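Local coordinates for DUF655 domain-containing protein (Archaeoglobus fulgidus, PDB 2I5H) that is of unknown function but appears to carry a helix-hairpin-helix motif, and so may bind nucleic acid, at residues A[134-142]-A[174-182]. Numbering follows the deposited sequence.
Sequences LELLPGVGK and EKLIVSRII
Pro138 and Leu137 press their side chains on the helix 173-186 at Arg180, where the two backbones come closest. The apolar evidence falls into two patches. In the first, the proline ring lies against the helix backbone: its CD is 3.7 Å from CA of Arg180, and its CB meets CB of Ser179 at 3.8 Å. Beside it, Leu137 CD2 touches CB of Arg180 at 3.7 Å, the two side chains crossing at about a right angle; Phe120 of helix 114-121 also packs on this leucine. In the second patch Leu176 and Val140 cross in the same manner, with Val140 CG2 at 3.7 Å from Leu176 CD2. Because CG1 of the valine is anti to N, CG2 is the branch turned to meet both CD1 and CD2 of the leucine.

Leu137 to Val140 form a type II beta turn, and its third position, Gly139, has the positive phi (99°) that suits glycine. The sequence LPGVGK, with Gly141 as N-cap of helix 142-154, matches the hairpin of a helix-hairpin-helix motif, in keeping with the HHH clan of this family. In such motifs the hairpin commonly contacts the nucleic acid backbone; here that role is only inferred.

Polar contacts are few. Arg180 NH1 gives a weak bond to Leu136 O, 3.2 Å long and bent to 124° at the hydrogen. A bend in the arginine chain at chi2 (59°) goes with the guanidinium lying beneath Leu136 CB, which stands 4.0 Å above the centre of its plane. The stronger partner of this group is Glu184, in a salt bridge through NE. One water donates to Pro138 O and also hydrogen-bonds Ser179 OG, linking turn and helix.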
loop_
_atom_site.group_PDB
_atom_site.type_symbol
_atom_site.label_atom_id
_atom_site.label_comp_id
_atom_site.label_asym_id
_atom_site.label_seq_id
_atom_site.Cartn_x
_atom_site.Cartn_y
_atom_site.Cartn_z
ATOM N N LEU A 134 -16.959 -6.432 3.577
ATOM C CA LEU A 134 -16.981 -5.642 2.349
ATOM C C LEU A 134 -17.308 -4.187 2.647
ATOM O O LEU A 134 -16.895 -3.285 1.916
ATOM C CB LEU A 134 -18.017 -6.196 1.367
ATOM C CG LEU A 134 -17.723 -7.570 0.770
ATOM C CD1 LEU A 134 -18.838 -7.960 -0.192
ATOM C CD2 LEU A 134 -16.378 -7.548 0.058
ATOM N N GLU A 135 -18.056 -3.964 3.721
ATOM C CA GLU A 135 -18.436 -2.617 4.108
ATOM C C GLU A 135 -17.250 -1.860 4.689
ATOM O O GLU A 135 -17.293 -0.642 4.826
ATOM C CB GLU A 135 -19.581 -2.663 5.119
ATOM C CG GLU A 135 -20.837 -3.328 4.580
ATOM C CD GLU A 135 -21.945 -3.401 5.609
ATOM O OE1 GLU A 135 -22.462 -2.338 6.011
ATOM O OE2 GLU A 135 -22.295 -4.526 6.019
ATOM N N LEU A 136 -16.189 -2.582 5.035
ATOM C CA LEU A 136 -14.994 -1.940 5.578
ATOM C C LEU A 136 -14.314 -1.158 4.457
ATOM O O LEU A 136 -13.571 -0.208 4.704
ATOM C CB LEU A 136 -14.026 -2.984 6.141
ATOM C CG LEU A 136 -14.480 -3.725 7.401
ATOM C CD1 LEU A 136 -13.474 -4.807 7.751
ATOM C CD2 LEU A 136 -14.635 -2.738 8.549
ATOM N N LEU A 137 -14.582 -1.568 3.221
ATOM C CA LEU A 137 -14.007 -0.908 2.057
ATOM C C LEU A 137 -14.686 0.429 1.792
ATOM O O LEU A 137 -15.889 0.486 1.535
ATOM C CB LEU A 137 -14.147 -1.801 0.824
ATOM C CG LEU A 137 -13.517 -3.189 0.929
ATOM C CD1 LEU A 137 -13.775 -3.956 -0.355
ATOM C CD2 LEU A 137 -12.021 -3.061 1.193
ATOM N N PRO A 138 -13.919 1.529 1.860
ATOM C CA PRO A 138 -14.469 2.866 1.619
ATOM C C PRO A 138 -15.140 2.914 0.248
ATOM O O PRO A 138 -14.506 2.635 -0.769
ATOM C CB PRO A 138 -13.236 3.762 1.693
ATOM C CG PRO A 138 -12.361 3.045 2.676
ATOM C CD PRO A 138 -12.493 1.607 2.222
ATOM N N GLY A 139 -16.423 3.260 0.225
ATOM C CA GLY A 139 -17.141 3.324 -1.034
ATOM C C GLY A 139 -17.980 2.085 -1.290
ATOM O O GLY A 139 -18.459 1.866 -2.405
ATOM N N VAL A 140 -18.152 1.266 -0.258
ATOM C CA VAL A 140 -18.948 0.049 -0.366
ATOM C C VAL A 140 -19.903 -0.046 0.814
ATOM O O VAL A 140 -19.498 -0.370 1.931
ATOM C CB VAL A 140 -18.059 -1.209 -0.393
ATOM C CG1 VAL A 140 -18.927 -2.461 -0.376
ATOM C CG2 VAL A 140 -17.183 -1.197 -1.630
ATOM N N GLY A 141 -21.176 0.243 0.561
ATOM C CA GLY A 141 -22.172 0.189 1.613
ATOM C C GLY A 141 -23.068 -1.029 1.514
ATOM O O GLY A 141 -22.790 -1.956 0.754
ATOM N N LYS A 142 -24.151 -1.021 2.284
ATOM C CA LYS A 142 -25.104 -2.128 2.300
ATOM C C LYS A 142 -25.528 -2.584 0.905
ATOM O O LYS A 142 -25.454 -3.770 0.581
ATOM C CB LYS A 142 -26.344 -1.736 3.110
ATOM C CG LYS A 142 -26.122 -1.655 4.619
ATOM C CD LYS A 142 -25.789 -3.023 5.204
ATOM C CE LYS A 142 -25.803 -3.008 6.730
ATOM N NZ LYS A 142 -24.796 -2.077 7.312
ATOM N N GLU A 174 -9.691 -2.195 -7.437
ATOM C CA GLU A 174 -8.360 -1.775 -7.012
ATOM C C GLU A 174 -8.452 -0.499 -6.189
ATOM O O GLU A 174 -7.800 -0.369 -5.155
ATOM C CB GLU A 174 -7.446 -1.531 -8.219
ATOM C CG GLU A 174 -7.295 -2.726 -9.139
ATOM C CD GLU A 174 -8.306 -2.719 -10.266
ATOM O OE1 GLU A 174 -9.509 -2.530 -9.989
ATOM O OE2 GLU A 174 -7.894 -2.904 -11.430
ATOM N N LYS A 175 -9.267 0.441 -6.656
ATOM C CA LYS A 175 -9.440 1.711 -5.963
ATOM C C LYS A 175 -10.038 1.492 -4.580
ATOM O O LYS A 175 -9.672 2.170 -3.619
ATOM C CB LYS A 175 -10.342 2.643 -6.774
ATOM C CG LYS A 175 -10.542 4.000 -6.123
ATOM C CD LYS A 175 -11.163 5.001 -7.080
ATOM C CE LYS A 175 -11.233 6.377 -6.438
ATOM N NZ LYS A 175 -9.883 6.829 -5.993
ATOM N N LEU A 176 -10.966 0.544 -4.486
ATOM C CA LEU A 176 -11.596 0.234 -3.212
ATOM C C LEU A 176 -10.539 -0.294 -2.256
ATOM O O LEU A 176 -10.491 0.096 -1.091
ATOM C CB LEU A 176 -12.687 -0.822 -3.399
ATOM C CG LEU A 176 -13.899 -0.449 -4.253
ATOM C CD1 LEU A 176 -14.781 -1.680 -4.420
ATOM C CD2 LEU A 176 -14.674 0.689 -3.599
ATOM N N ILE A 177 -9.690 -1.185 -2.758
ATOM C CA ILE A 177 -8.630 -1.764 -1.944
ATOM C C ILE A 177 -7.628 -0.690 -1.516
ATOM O O ILE A 177 -7.264 -0.608 -0.345
ATOM C CB ILE A 177 -7.878 -2.874 -2.707
ATOM C CG1 ILE A 177 -8.828 -4.032 -3.016
ATOM C CG2 ILE A 177 -6.699 -3.368 -1.881
ATOM C CD1 ILE A 177 -9.408 -4.700 -1.782
ATOM N N VAL A 178 -7.187 0.129 -2.465
ATOM C CA VAL A 178 -6.232 1.194 -2.161
ATOM C C VAL A 178 -6.791 2.119 -1.086
ATOM O O VAL A 178 -6.073 2.515 -0.167
ATOM C CB VAL A 178 -5.892 2.026 -3.421
ATOM C CG1 VAL A 178 -5.024 3.215 -3.042
ATOM C CG2 VAL A 178 -5.171 1.152 -4.435
ATOM N N SER A 179 -8.073 2.457 -1.206
ATOM C CA SER A 179 -8.729 3.328 -0.237
ATOM C C SER A 179 -8.696 2.732 1.161
ATOM O O SER A 179 -8.464 3.446 2.135
ATOM C CB SER A 179 -10.189 3.582 -0.635
ATOM O OG SER A 179 -10.276 4.457 -1.742
ATOM N N ARG A 180 -8.935 1.427 1.262
ATOM C CA ARG A 180 -8.922 0.765 2.562
ATOM C C ARG A 180 -7.513 0.736 3.142
ATOM O O ARG A 180 -7.314 1.042 4.316
ATOM C CB ARG A 180 -9.471 -0.662 2.458
ATOM C CG ARG A 180 -9.464 -1.425 3.783
ATOM C CD ARG A 180 -10.293 -0.714 4.851
ATOM N NE ARG A 180 -10.102 -1.301 6.176
ATOM C CZ ARG A 180 -10.736 -0.898 7.273
ATOM N NH1 ARG A 180 -11.612 0.094 7.212
ATOM N NH2 ARG A 180 -10.485 -1.480 8.438
ATOM N N ILE A 181 -6.532 0.375 2.322
ATOM C CA ILE A 181 -5.152 0.326 2.797
ATOM C C ILE A 181 -4.710 1.691 3.319
ATOM O O ILE A 181 -4.152 1.801 4.411
ATOM C CB ILE A 181 -4.199 -0.149 1.678
ATOM C CG1 ILE A 181 -4.524 -1.606 1.327
ATOM C CG2 ILE A 181 -2.747 -0.018 2.130
ATOM C CD1 ILE A 181 -3.772 -2.140 0.121
ATOM N N ILE A 182 -4.969 2.738 2.548
ATOM C CA ILE A 182 -4.598 4.077 2.975
ATOM C C ILE A 182 -5.322 4.430 4.271
ATOM O O ILE A 182 -4.745 5.052 5.162
ATOM C CB ILE A 182 -4.922 5.111 1.875
ATOM C CG1 ILE A 182 -3.912 4.958 0.732
ATOM C CG2 ILE A 182 -4.901 6.520 2.446
ATOM C CD1 ILE A 182 -4.116 5.905 -0.422
HETATM O O HOH W 1 -12.909 3.838 -3.008
#